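Local structure of cytochrome P450 (CYP102L1) (Mycobacterium phage Adler, 6N6Q) at residues P346-Q351 with V373-A378; V133-D138 with F173-D178; L189-Y194 with R215-D220; W106-E111 with A254-T259. The protein is a phage-encoded cytochrome P450 that binds heme and probably acts as a monooxygenase, as other members of this family do. All coordinates share one frame; numbering follows the deposited sequence.

Contact 1: P346-Q351 with V373-A378; sequences PGYFRQ and VNLHAA. With CAC (cacodylate ion), chain F.
Tyr348 and Val373 sit opposite each other as an antiparallel hydrogen-bonded pair, in the sheet of the P450 fold that lies next to the heme. Strand 347-352 here runs against the end of strand 370-374. Val373 N gives a bond to Tyr348 O (2.9 Å); the return bond from Tyr348 N is weak. The two side chains lie side by side and point the same way. CG of Tyr348 is wedged between its own backbone N and carbonyl carbon (chi1 50°), and the ring lies over Val373. Val373 CB is 3.9 Å from the Tyr348 ring centroid, over one face but displaced toward the rim. Val373 CG1 also touches Tyr348 CZ, 3.6 Å away. The Leu375 and Tyr348 side chains cross at about a right angle, with Leu375 CD2 3.8 Å from Tyr348 CE1. Tyr348 belongs to the heme pocket, and its OH bonds to Asn72. Pro346 contributes mainly its carbonyl, which faces the first turn of helix 375-379. Asn374 is the N-cap of that helix, its OD1 accepting from Ala377 N. Pro346 O takes His376 N at 3.3 Å and, weakly, Leu375 N at 2.9 Å.

Contact 2: V133-D138 with F173-D178; sequences VRELID and FNNLAD
Glu135 reaches out from its helix toward Leu176, and the two side chains cross at about a right angle. CG of Glu135 is anti to the backbone N (chi1 -177°) and the chain stays extended beyond it, which carries the carboxylate across to the loop backbone. There Glu135 OE2 accepts from Leu176 N at 2.8 Å and 161°, on its anti lone pair. Leu176 CB lies beside the Glu135 chain, 3.9 Å from Glu135 CG. The other oxygen, OE1, forms a salt bridge with Arg166 of helix 152-169, so both oxygens of the carboxylate are held. Arg166 also bonds to Asn174 O. In the P450 fold this joins helix 119-145, probably the D helix, to the loop after helix 152-169. The loop makes a type I beta turn from Asn175 to Asp178. Asn175 OD1 points back over this turn and accepts weak bonds from Ala177 N and Asp178 N. The Asn175 amide is tilted 24° from the Glu135 carboxylate. Asn175 ND2 is 3.3 Å from Glu135 OE2, but the angle is too poor for a hydrogen bond. Further along Leu176, its CD1 packs on Leu136 CB at 3.7 Å.

Contact 3: L189-Y194 with R215-D220; sequences LRELQY and RLHAAD
Tyr194 and His217 form the tightly packed end of this helix pair. Their rings make an offset stack, with centroids 4.4 Å apart and planes at 16°. Tyr194 CE2 lies 3.5 Å from His217 CG, over one face of the imidazole and toward its rim. His217 CB sits over the centre of the tyrosine ring, 3.8 Å from its centroid. At the imidazole edge, ND1 bonds to Glu191 OE1; the modelled distance is very short and its exact value is doubtful. The carboxylate is nearly coplanar with the ring. The more exposed side is built from Arg190 and Leu216, both partly exposed. Arg190 bends at chi3 (-55°), which places NE beside Asp220. It then grips the carboxylate side-on: Arg190 NE meets Asp220 OD2 at 2.8 Å and Arg190 NH2 meets Asp220 OD1 at 2.7 Å. Leu216 CD2 only brushes Arg190 NE, at 3.9 Å. Helices 183-196 and 212-237 probably correspond to the F and G helices of P450s, which typically cover the substrate channel. Glu191 OE2 and Asp220 OD2 are 4.2 Å apart. Two acids this close would repel, and Arg190 probably offsets that; if the short contact is roughly right, Glu191 may favour a protonated His217.

Contact 4: W106-E111 with A254-T259; sequences WRKAHE and AADPVT. With HEM (protoporphyrin IX containing Fe), chain E.
Arg107 and Asp256 join a helix to a surface loop through a salt bridge with two nitrogens. CG of Arg107 is anti to the backbone N, and the chain then bends at chi3 (55°), which places NE; the guanidinium beyond it meets the loop. Arg107 NH2 meets Asp256 OD1 at 2.8 Å in a nearly straight bond (172°). OD1 lies in the guanidinium plane, yet NH2 stands above the carboxylate plane, and the two flat groups are 69° apart. The second bond, from Arg107 NH1 to Asp256 OD2, is also 2.8 Å long but weak. Val258 CG1 lies over one face of the guanidinium, and Val258 CG2 is 3.6 Å from Arg107 NH1. Helix 104-113 is probably the C helix of the P450 fold, and the loop leads toward the long helix 265-296. Within that loop Asp256 OD1 also accepts from Thr259 N (2.7 Å), an Asx motif that holds the carboxylate for Arg107. Lys108 crosses Asp256 at about a right angle, with Lys108 CG 4.0 Å from Asp256 CG. The Lys108 chain bends at chi3, setting Lys108 CE against Thr259 CG2 at 4.0 Å; NZ goes on to Lys262 O. Trp106 belongs to the heme pocket. Trp106 NE1 donates to the heme propionate oxygen O1D at 2.7 Å.

How the contacts relate
Contacts 1 and 4 both hold residues of the heme pocket. The side chain of Tyr348 in contact 1 comes within about 3 Å of the heme, and Trp106 in contact 4 binds a propionate. Their centres are 28 Å apart and their nearest atoms about 10 Å apart. Contacts 2 and 3 hold no residue of this pocket. Their nearest atoms are about 9 Å apart, and both are nested inside the chain loop closed by contact 4. Contact 2 lies on the opposite side of the chain's centre from contact 1, 34 Å away between centres. No two contacts touch. Contact 1 comes last in the sequence, after the other three have closed.

Contact 1: P346-Q351 with V373-A378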
# COMPACT_ATOMS: atom_id res chain seq x y z
N PRO A 346 -0.19 -7.41 -3.96
CA PRO A 346 -0.67 -8.76 -4.29
C PRO A 346 0.27 -9.88 -3.86
O PRO A 346 -0.14 -11.04 -3.90
CB PRO A 346 -0.83 -8.72 -5.81
CG PRO A 346 0.22 -7.75 -6.25
CD PRO A 346 0.31 -6.70 -5.16
N GLY A 347 1.50 -9.57 -3.47
CA GLY A 347 2.41 -10.62 -3.05
C GLY A 347 3.75 -10.04 -2.66
O GLY A 347 3.99 -8.83 -2.78
N TYR A 348 4.62 -10.93 -2.20
CA TYR A 348 5.96 -10.56 -1.78
C TYR A 348 6.92 -11.68 -2.15
O TYR A 348 6.52 -12.82 -2.37
CB TYR A 348 6.02 -10.26 -0.28
CG TYR A 348 5.39 -11.33 0.59
CD1 TYR A 348 4.04 -11.30 0.88
CD2 TYR A 348 6.16 -12.36 1.11
CE1 TYR A 348 3.46 -12.27 1.67
CE2 TYR A 348 5.59 -13.34 1.90
CZ TYR A 348 4.24 -13.29 2.18
OH TYR A 348 3.66 -14.26 2.96
N PHE A 349 8.20 -11.33 -2.21
CA PHE A 349 9.25 -12.26 -2.59
C PHE A 349 10.05 -12.67 -1.36
O PHE A 349 10.45 -11.82 -0.56
CB PHE A 349 10.18 -11.65 -3.64
CG PHE A 349 9.56 -11.54 -5.00
CD1 PHE A 349 9.59 -12.61 -5.88
CD2 PHE A 349 8.94 -10.36 -5.41
CE1 PHE A 349 9.02 -12.52 -7.14
CE2 PHE A 349 8.37 -10.26 -6.66
CZ PHE A 349 8.41 -11.34 -7.53
N ARG A 350 10.28 -13.97 -1.21
CA ARG A 350 11.07 -14.51 -0.12
C ARG A 350 12.27 -15.25 -0.66
O ARG A 350 12.29 -15.68 -1.82
CB ARG A 350 10.23 -15.43 0.77
CG ARG A 350 8.99 -14.77 1.36
CD ARG A 350 8.84 -15.12 2.83
NE ARG A 350 9.51 -14.15 3.69
CZ ARG A 350 9.92 -14.41 4.93
NH1 ARG A 350 9.76 -15.63 5.44
NH2 ARG A 350 10.51 -13.47 5.64
N GLN A 351 13.29 -15.40 0.18
CA GLN A 351 14.51 -16.10 -0.20
C GLN A 351 14.95 -16.98 0.96
O GLN A 351 14.65 -16.71 2.12
CB GLN A 351 15.64 -15.12 -0.58
CG GLN A 351 16.15 -14.28 0.57
CD GLN A 351 17.13 -13.22 0.12
OE1 GLN A 351 17.17 -12.84 -1.05
NE2 GLN A 351 17.94 -12.73 1.06
N VAL A 373 5.31 -15.35 -3.10
CA VAL A 373 4.09 -15.71 -2.39
C VAL A 373 2.95 -14.94 -3.04
O VAL A 373 2.90 -13.71 -2.97
CB VAL A 373 4.19 -15.41 -0.90
CG1 VAL A 373 2.84 -15.62 -0.22
CG2 VAL A 373 5.26 -16.28 -0.25
N ASN A 374 2.03 -15.66 -3.69
CA ASN A 374 0.89 -15.04 -4.37
C ASN A 374 -0.23 -14.87 -3.35
O ASN A 374 -1.00 -15.79 -3.09
CB ASN A 374 0.45 -15.90 -5.55
CG ASN A 374 -0.56 -15.20 -6.45
OD1 ASN A 374 -1.28 -14.30 -6.01
ND2 ASN A 374 -0.62 -15.61 -7.71
N LEU A 375 -0.32 -13.66 -2.78
CA LEU A 375 -1.35 -13.40 -1.78
C LEU A 375 -2.74 -13.39 -2.40
O LEU A 375 -3.70 -13.87 -1.79
CB LEU A 375 -1.08 -12.07 -1.07
CG LEU A 375 0.09 -12.02 -0.09
CD1 LEU A 375 0.36 -10.58 0.31
CD2 LEU A 375 -0.23 -12.87 1.13
N HIS A 376 -2.86 -12.84 -3.62
CA HIS A 376 -4.17 -12.78 -4.27
C HIS A 376 -4.74 -14.17 -4.47
O HIS A 376 -5.95 -14.38 -4.31
CB HIS A 376 -4.06 -12.04 -5.60
CG HIS A 376 -5.29 -12.16 -6.45
ND1 HIS A 376 -5.30 -12.82 -7.66
CD2 HIS A 376 -6.55 -11.71 -6.26
CE1 HIS A 376 -6.51 -12.77 -8.18
NE2 HIS A 376 -7.29 -12.10 -7.35
N ALA A 377 -3.90 -15.13 -4.83
CA ALA A 377 -4.38 -16.50 -4.97
C ALA A 377 -4.62 -17.14 -3.60
O ALA A 377 -5.59 -17.89 -3.42
CB ALA A 377 -3.38 -17.33 -5.78
N ALA A 378 -3.76 -16.83 -2.63
CA ALA A 378 -3.91 -17.42 -1.30
C ALA A 378 -5.11 -16.85 -0.56
O ALA A 378 -5.79 -17.57 0.18
CB ALA A 378 -2.63 -17.21 -0.49
AS CAC F . 20.26 -9.48 0.46
O1 CAC F . 21.01 -8.52 1.68
O2 CAC F . 18.55 -9.47 0.19
C1 CAC F . 21.13 -9.09 -1.20
C2 CAC F . 20.82 -11.30 0.74

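Contact 2: V133-D138 with F173-D178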
# COMPACT_ATOMS: atom_id res chain seq x y z
N VAL A 133 -8.63 14.63 5.87
CA VAL A 133 -9.87 14.03 5.38
C VAL A 133 -10.96 15.09 5.27
O VAL A 133 -11.74 15.11 4.31
CB VAL A 133 -10.30 12.86 6.28
CG1 VAL A 133 -11.60 12.25 5.77
CG2 VAL A 133 -9.20 11.81 6.35
N ARG A 134 -11.02 16.00 6.25
CA ARG A 134 -11.99 17.10 6.20
C ARG A 134 -11.82 17.91 4.92
O ARG A 134 -12.81 18.32 4.30
CB ARG A 134 -11.83 17.99 7.43
CG ARG A 134 -12.81 19.16 7.48
CD ARG A 134 -14.23 18.65 7.60
NE ARG A 134 -15.23 19.71 7.54
CZ ARG A 134 -15.70 20.36 8.60
NH1 ARG A 134 -15.25 20.07 9.81
NH2 ARG A 134 -16.62 21.30 8.45
N GLU A 135 -10.57 18.14 4.51
CA GLU A 135 -10.32 18.91 3.29
C GLU A 135 -10.86 18.19 2.06
O GLU A 135 -11.34 18.85 1.12
CB GLU A 135 -8.82 19.18 3.16
CG GLU A 135 -8.43 20.02 1.96
CD GLU A 135 -6.97 20.42 1.99
OE1 GLU A 135 -6.47 20.77 3.08
OE2 GLU A 135 -6.31 20.36 0.93
N LEU A 136 -10.80 16.86 2.03
CA LEU A 136 -11.33 16.13 0.89
C LEU A 136 -12.86 16.14 0.89
O LEU A 136 -13.48 16.35 -0.16
CB LEU A 136 -10.82 14.69 0.88
CG LEU A 136 -11.34 13.87 -0.30
CD1 LEU A 136 -10.70 14.34 -1.60
CD2 LEU A 136 -11.12 12.38 -0.10
N ILE A 137 -13.47 15.90 2.05
CA ILE A 137 -14.93 15.92 2.15
C ILE A 137 -15.48 17.27 1.72
O ILE A 137 -16.50 17.35 1.03
CB ILE A 137 -15.37 15.55 3.58
CG1 ILE A 137 -14.89 14.15 3.95
CG2 ILE A 137 -16.87 15.67 3.72
CD1 ILE A 137 -15.43 13.07 3.04
N ASP A 138 -14.80 18.35 2.11
CA ASP A 138 -15.24 19.68 1.70
C ASP A 138 -15.19 19.83 0.18
O ASP A 138 -16.10 20.41 -0.42
CB ASP A 138 -14.37 20.75 2.37
CG ASP A 138 -14.60 20.82 3.87
OD1 ASP A 138 -15.54 20.16 4.37
OD2 ASP A 138 -13.84 21.54 4.55
N PHE A 173 1.82 19.06 -0.37
CA PHE A 173 2.12 19.07 -1.79
C PHE A 173 0.98 19.63 -2.63
O PHE A 173 1.22 20.42 -3.54
CB PHE A 173 2.45 17.65 -2.28
CG PHE A 173 3.77 17.14 -1.79
CD1 PHE A 173 4.95 17.66 -2.30
CD2 PHE A 173 3.84 16.14 -0.83
CE1 PHE A 173 6.18 17.19 -1.85
CE2 PHE A 173 5.06 15.67 -0.38
CZ PHE A 173 6.23 16.20 -0.90
N ASN A 174 -0.26 19.23 -2.34
CA ASN A 174 -1.42 19.69 -3.09
C ASN A 174 -2.52 20.11 -2.13
O ASN A 174 -2.59 19.65 -0.99
CB ASN A 174 -1.95 18.60 -4.03
CG ASN A 174 -1.12 18.46 -5.29
OD1 ASN A 174 -0.71 19.45 -5.90
ND2 ASN A 174 -0.86 17.22 -5.69
N ASN A 175 -3.38 21.01 -2.61
CA ASN A 175 -4.62 21.34 -1.94
C ASN A 175 -5.73 20.50 -2.58
O ASN A 175 -5.94 20.57 -3.79
CB ASN A 175 -4.93 22.83 -2.07
CG ASN A 175 -6.19 23.23 -1.33
OD1 ASN A 175 -7.28 23.27 -1.91
ND2 ASN A 175 -6.06 23.53 -0.04
N LEU A 176 -6.41 19.70 -1.76
CA LEU A 176 -7.36 18.73 -2.30
C LEU A 176 -8.54 19.41 -2.98
O LEU A 176 -9.13 18.83 -3.90
CB LEU A 176 -7.85 17.80 -1.18
CG LEU A 176 -6.75 16.97 -0.51
CD1 LEU A 176 -7.35 16.01 0.50
CD2 LEU A 176 -5.93 16.22 -1.55
N ALA A 177 -8.90 20.62 -2.55
CA ALA A 177 -9.94 21.36 -3.25
C ALA A 177 -9.49 21.80 -4.64
O ALA A 177 -10.32 21.97 -5.54
CB ALA A 177 -10.37 22.57 -2.43
N ASP A 178 -8.19 21.98 -4.82
CA ASP A 178 -7.61 22.39 -6.09
C ASP A 178 -7.24 21.16 -6.92
O ASP A 178 -7.07 20.05 -6.40
CB ASP A 178 -6.38 23.26 -5.85
CG ASP A 178 -6.00 24.09 -7.06
OD1 ASP A 178 -6.75 25.03 -7.40
OD2 ASP A 178 -4.96 23.80 -7.68

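Contact 3: L189-Y194 with R215-D220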
# COMPACT_ATOMS: atom_id res chain seq x y z
N LEU A 189 6.28 10.35 -10.44
CA LEU A 189 5.53 9.39 -11.25
C LEU A 189 6.27 9.09 -12.55
O LEU A 189 6.34 7.93 -12.97
CB LEU A 189 4.13 9.92 -11.53
CG LEU A 189 3.20 10.09 -10.32
CD1 LEU A 189 1.87 10.68 -10.75
CD2 LEU A 189 3.00 8.76 -9.61
N ARG A 190 6.81 10.12 -13.22
CA ARG A 190 7.64 9.88 -14.39
C ARG A 190 8.87 9.06 -14.04
O ARG A 190 9.35 8.27 -14.86
CB ARG A 190 8.06 11.20 -15.03
CG ARG A 190 6.95 11.94 -15.76
CD ARG A 190 7.54 12.98 -16.70
NE ARG A 190 8.45 13.90 -16.02
CZ ARG A 190 8.09 15.07 -15.51
NH1 ARG A 190 6.83 15.47 -15.61
NH2 ARG A 190 8.98 15.84 -14.90
N GLU A 191 9.39 9.23 -12.82
CA GLU A 191 10.56 8.48 -12.40
C GLU A 191 10.21 7.03 -12.08
O GLU A 191 11.05 6.14 -12.24
CB GLU A 191 11.20 9.17 -11.19
CG GLU A 191 12.69 8.92 -11.03
CD GLU A 191 13.50 9.39 -12.22
OE1 GLU A 191 14.59 8.83 -12.45
OE2 GLU A 191 13.05 10.32 -12.93
N LEU A 192 8.97 6.78 -11.63
CA LEU A 192 8.53 5.41 -11.41
C LEU A 192 8.35 4.67 -12.73
O LEU A 192 8.70 3.48 -12.84
CB LEU A 192 7.24 5.39 -10.60
CG LEU A 192 7.31 5.82 -9.13
CD1 LEU A 192 5.91 6.05 -8.58
CD2 LEU A 192 8.04 4.77 -8.30
N GLN A 193 7.78 5.34 -13.73
CA GLN A 193 7.63 4.72 -15.05
C GLN A 193 8.98 4.40 -15.67
O GLN A 193 9.17 3.33 -16.25
CB GLN A 193 6.83 5.64 -15.97
CG GLN A 193 5.42 5.93 -15.52
CD GLN A 193 4.69 6.85 -16.48
OE1 GLN A 193 5.29 7.38 -17.42
NE2 GLN A 193 3.40 7.04 -16.26
N TYR A 194 9.93 5.33 -15.55
CA TYR A 194 11.26 5.12 -16.10
C TYR A 194 12.01 4.00 -15.40
O TYR A 194 12.93 3.42 -15.98
CB TYR A 194 12.06 6.43 -16.02
CG TYR A 194 13.38 6.40 -16.75
CD1 TYR A 194 13.45 6.64 -18.12
CD2 TYR A 194 14.57 6.16 -16.08
CE1 TYR A 194 14.65 6.63 -18.79
CE2 TYR A 194 15.78 6.14 -16.74
CZ TYR A 194 15.82 6.38 -18.10
OH TYR A 194 17.02 6.37 -18.76
N ARG A 215 17.55 12.39 -20.64
CA ARG A 215 17.80 13.74 -20.13
C ARG A 215 16.68 14.19 -19.21
O ARG A 215 16.93 14.86 -18.20
CB ARG A 215 17.98 14.71 -21.30
CG ARG A 215 18.85 15.91 -20.98
CD ARG A 215 19.36 16.57 -22.25
NE ARG A 215 20.12 15.64 -23.08
CZ ARG A 215 20.79 15.99 -24.18
NH1 ARG A 215 21.45 15.08 -24.87
NH2 ARG A 215 20.79 17.25 -24.58
N LEU A 216 15.43 13.84 -19.54
CA LEU A 216 14.32 14.17 -18.65
C LEU A 216 14.44 13.42 -17.33
O LEU A 216 14.07 13.96 -16.27
CB LEU A 216 12.99 13.84 -19.34
CG LEU A 216 11.70 14.08 -18.55
CD1 LEU A 216 11.60 15.54 -18.13
CD2 LEU A 216 10.49 13.67 -19.37
N HIS A 217 14.95 12.19 -17.36
CA HIS A 217 15.16 11.43 -16.13
C HIS A 217 16.25 12.06 -15.27
O HIS A 217 16.11 12.16 -14.05
CB HIS A 217 15.49 9.98 -16.46
CG HIS A 217 16.47 9.35 -15.53
ND1 HIS A 217 16.11 8.84 -14.30
CD2 HIS A 217 17.80 9.13 -15.65
CE1 HIS A 217 17.18 8.34 -13.70
NE2 HIS A 217 18.22 8.51 -14.50
N ALA A 218 17.36 12.48 -15.90
CA ALA A 218 18.41 13.16 -15.16
C ALA A 218 17.89 14.44 -14.50
O ALA A 218 18.22 14.73 -13.35
CB ALA A 218 19.59 13.48 -16.08
N ALA A 219 17.06 15.19 -15.22
CA ALA A 219 16.49 16.41 -14.65
C ALA A 219 15.48 16.08 -13.55
O ALA A 219 15.46 16.75 -12.51
CB ALA A 219 15.83 17.24 -15.75
N ASP A 220 14.65 15.06 -13.76
CA ASP A 220 13.68 14.68 -12.74
C ASP A 220 14.36 14.17 -11.48
O ASP A 220 13.93 14.48 -10.36
CB ASP A 220 12.72 13.63 -13.29
CG ASP A 220 11.63 14.22 -14.17
OD1 ASP A 220 11.56 15.47 -14.26
OD2 ASP A 220 10.85 13.44 -14.75

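Contact 4: W106-E111 with A254-T259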
# COMPACT_ATOMS: atom_id res chain seq x y z
N TRP A 106 19.21 -0.49 6.13
CA TRP A 106 17.89 -1.04 6.45
C TRP A 106 17.73 -1.22 7.96
O TRP A 106 16.69 -0.86 8.52
CB TRP A 106 17.63 -2.37 5.75
CG TRP A 106 16.33 -2.93 6.26
CD1 TRP A 106 15.08 -2.62 5.82
CD2 TRP A 106 16.16 -3.84 7.35
NE1 TRP A 106 14.14 -3.29 6.56
CE2 TRP A 106 14.78 -4.05 7.50
CE3 TRP A 106 17.04 -4.51 8.21
CZ2 TRP A 106 14.25 -4.90 8.48
CZ3 TRP A 106 16.52 -5.35 9.17
CH2 TRP A 106 15.14 -5.54 9.30
N ARG A 107 18.74 -1.79 8.62
CA ARG A 107 18.61 -2.04 10.05
C ARG A 107 18.61 -0.74 10.84
O ARG A 107 17.83 -0.58 11.78
CB ARG A 107 19.73 -2.96 10.53
CG ARG A 107 19.53 -3.48 11.94
CD ARG A 107 20.84 -3.88 12.58
NE ARG A 107 21.80 -2.78 12.56
CZ ARG A 107 21.79 -1.76 13.41
NH1 ARG A 107 20.87 -1.69 14.35
NH2 ARG A 107 22.71 -0.80 13.31
N LYS A 108 19.48 0.20 10.46
CA LYS A 108 19.50 1.50 11.12
C LYS A 108 18.13 2.18 11.03
O LYS A 108 17.53 2.52 12.05
CB LYS A 108 20.58 2.39 10.51
CG LYS A 108 22.00 2.00 10.87
CD LYS A 108 23.01 2.96 10.26
CE LYS A 108 22.74 4.39 10.69
NZ LYS A 108 23.72 5.35 10.10
N ALA A 109 17.63 2.36 9.81
CA ALA A 109 16.34 3.02 9.63
C ALA A 109 15.22 2.26 10.33
O ALA A 109 14.32 2.87 10.91
CB ALA A 109 16.03 3.17 8.14
N HIS A 110 15.27 0.93 10.30
CA HIS A 110 14.20 0.14 10.90
C HIS A 110 14.15 0.32 12.41
O HIS A 110 13.06 0.43 12.99
CB HIS A 110 14.37 -1.34 10.54
CG HIS A 110 13.32 -2.22 11.15
ND1 HIS A 110 12.00 -2.19 10.76
CD2 HIS A 110 13.40 -3.16 12.12
CE1 HIS A 110 11.31 -3.07 11.47
NE2 HIS A 110 12.14 -3.67 12.30
N GLU A 111 15.31 0.36 13.07
CA GLU A 111 15.32 0.57 14.51
C GLU A 111 15.17 2.04 14.90
O GLU A 111 15.01 2.34 16.09
CB GLU A 111 16.62 0.02 15.11
CG GLU A 111 17.00 -1.39 14.66
CD GLU A 111 16.14 -2.50 15.26
OE1 GLU A 111 14.90 -2.35 15.30
OE2 GLU A 111 16.71 -3.52 15.68
N ALA A 254 17.03 10.91 16.16
CA ALA A 254 17.36 9.63 16.77
C ALA A 254 18.50 8.94 16.04
O ALA A 254 18.48 8.80 14.81
CB ALA A 254 16.13 8.72 16.79
N ALA A 255 19.51 8.52 16.80
CA ALA A 255 20.61 7.72 16.28
C ALA A 255 20.34 6.25 16.53
O ALA A 255 19.63 5.88 17.46
CB ALA A 255 21.94 8.13 16.93
N ASP A 256 20.92 5.41 15.68
CA ASP A 256 20.74 3.97 15.82
C ASP A 256 21.40 3.48 17.10
O ASP A 256 22.58 3.75 17.32
CB ASP A 256 21.31 3.24 14.60
CG ASP A 256 21.38 1.74 14.80
OD1 ASP A 256 22.46 1.24 15.19
OD2 ASP A 256 20.36 1.06 14.58
N PRO A 257 20.68 2.75 17.96
CA PRO A 257 21.27 2.35 19.25
C PRO A 257 22.51 1.49 19.12
O PRO A 257 23.41 1.59 19.97
CB PRO A 257 20.12 1.58 19.93
CG PRO A 257 18.88 2.07 19.26
CD PRO A 257 19.28 2.33 17.84
N VAL A 258 22.60 0.66 18.09
CA VAL A 258 23.76 -0.23 17.95
C VAL A 258 24.98 0.56 17.48
O VAL A 258 26.02 0.58 18.15
CB VAL A 258 23.44 -1.39 17.00
CG1 VAL A 258 24.70 -2.18 16.69
CG2 VAL A 258 22.38 -2.30 17.61
N THR A 259 24.87 1.22 16.33
CA THR A 259 26.01 1.89 15.73
C THR A 259 26.21 3.32 16.22
O THR A 259 27.28 3.89 16.02
CB THR A 259 25.88 1.90 14.20
OG1 THR A 259 27.15 2.23 13.62
CG2 THR A 259 24.85 2.93 13.76
CHA HEM E . 6.23 -3.05 3.51
CHB HEM E . 1.60 -3.60 2.15
CHC HEM E . 0.62 0.92 3.66
CHD HEM E . 5.38 1.68 4.30
C1A HEM E . 5.06 -3.62 3.03
C2A HEM E . 4.88 -4.98 2.57
C3A HEM E . 3.61 -5.13 2.19
C4A HEM E . 2.93 -3.87 2.41
CMA HEM E . 2.99 -6.42 1.63
CAA HEM E . 5.97 -6.08 2.49
CBA HEM E . 6.71 -5.95 1.17
CGA HEM E . 7.65 -7.10 0.96
O1A HEM E . 7.64 -8.06 1.79
O2A HEM E . 8.43 -7.07 -0.03
C1B HEM E . 0.92 -2.45 2.50
C2B HEM E . -0.52 -2.26 2.43
C3B HEM E . -0.80 -1.01 2.85
C4B HEM E . 0.46 -0.37 3.19
CMB HEM E . -1.50 -3.36 1.95
CAB HEM E . -2.16 -0.28 2.98
CBB HEM E . -3.35 -0.80 2.65
C1C HEM E . 1.81 1.53 4.00
C2C HEM E . 1.98 2.85 4.57
C3C HEM E . 3.28 3.07 4.74
C4C HEM E . 4.01 1.89 4.30
CMC HEM E . 0.86 3.85 4.91
CAC HEM E . 3.84 4.39 5.33
CBC HEM E . 5.15 4.60 5.54
C1D HEM E . 6.03 0.47 4.15
C2D HEM E . 7.46 0.23 4.29
C3D HEM E . 7.69 -1.07 4.07
C4D HEM E . 6.42 -1.71 3.79
CMD HEM E . 8.52 1.30 4.62
CAD HEM E . 9.07 -1.76 4.12
CBD HEM E . 9.42 -2.14 5.55
CGD HEM E . 10.72 -2.90 5.59
O1D HEM E . 11.45 -2.80 6.61
O2D HEM E . 11.03 -3.61 4.60
NA HEM E . 3.85 -2.98 2.92
NB HEM E . 1.48 -1.28 2.96
NC HEM E . 3.07 0.98 3.85
ND HEM E . 5.44 -0.74 3.85
FE HEM E . 3.47 -0.96 3.26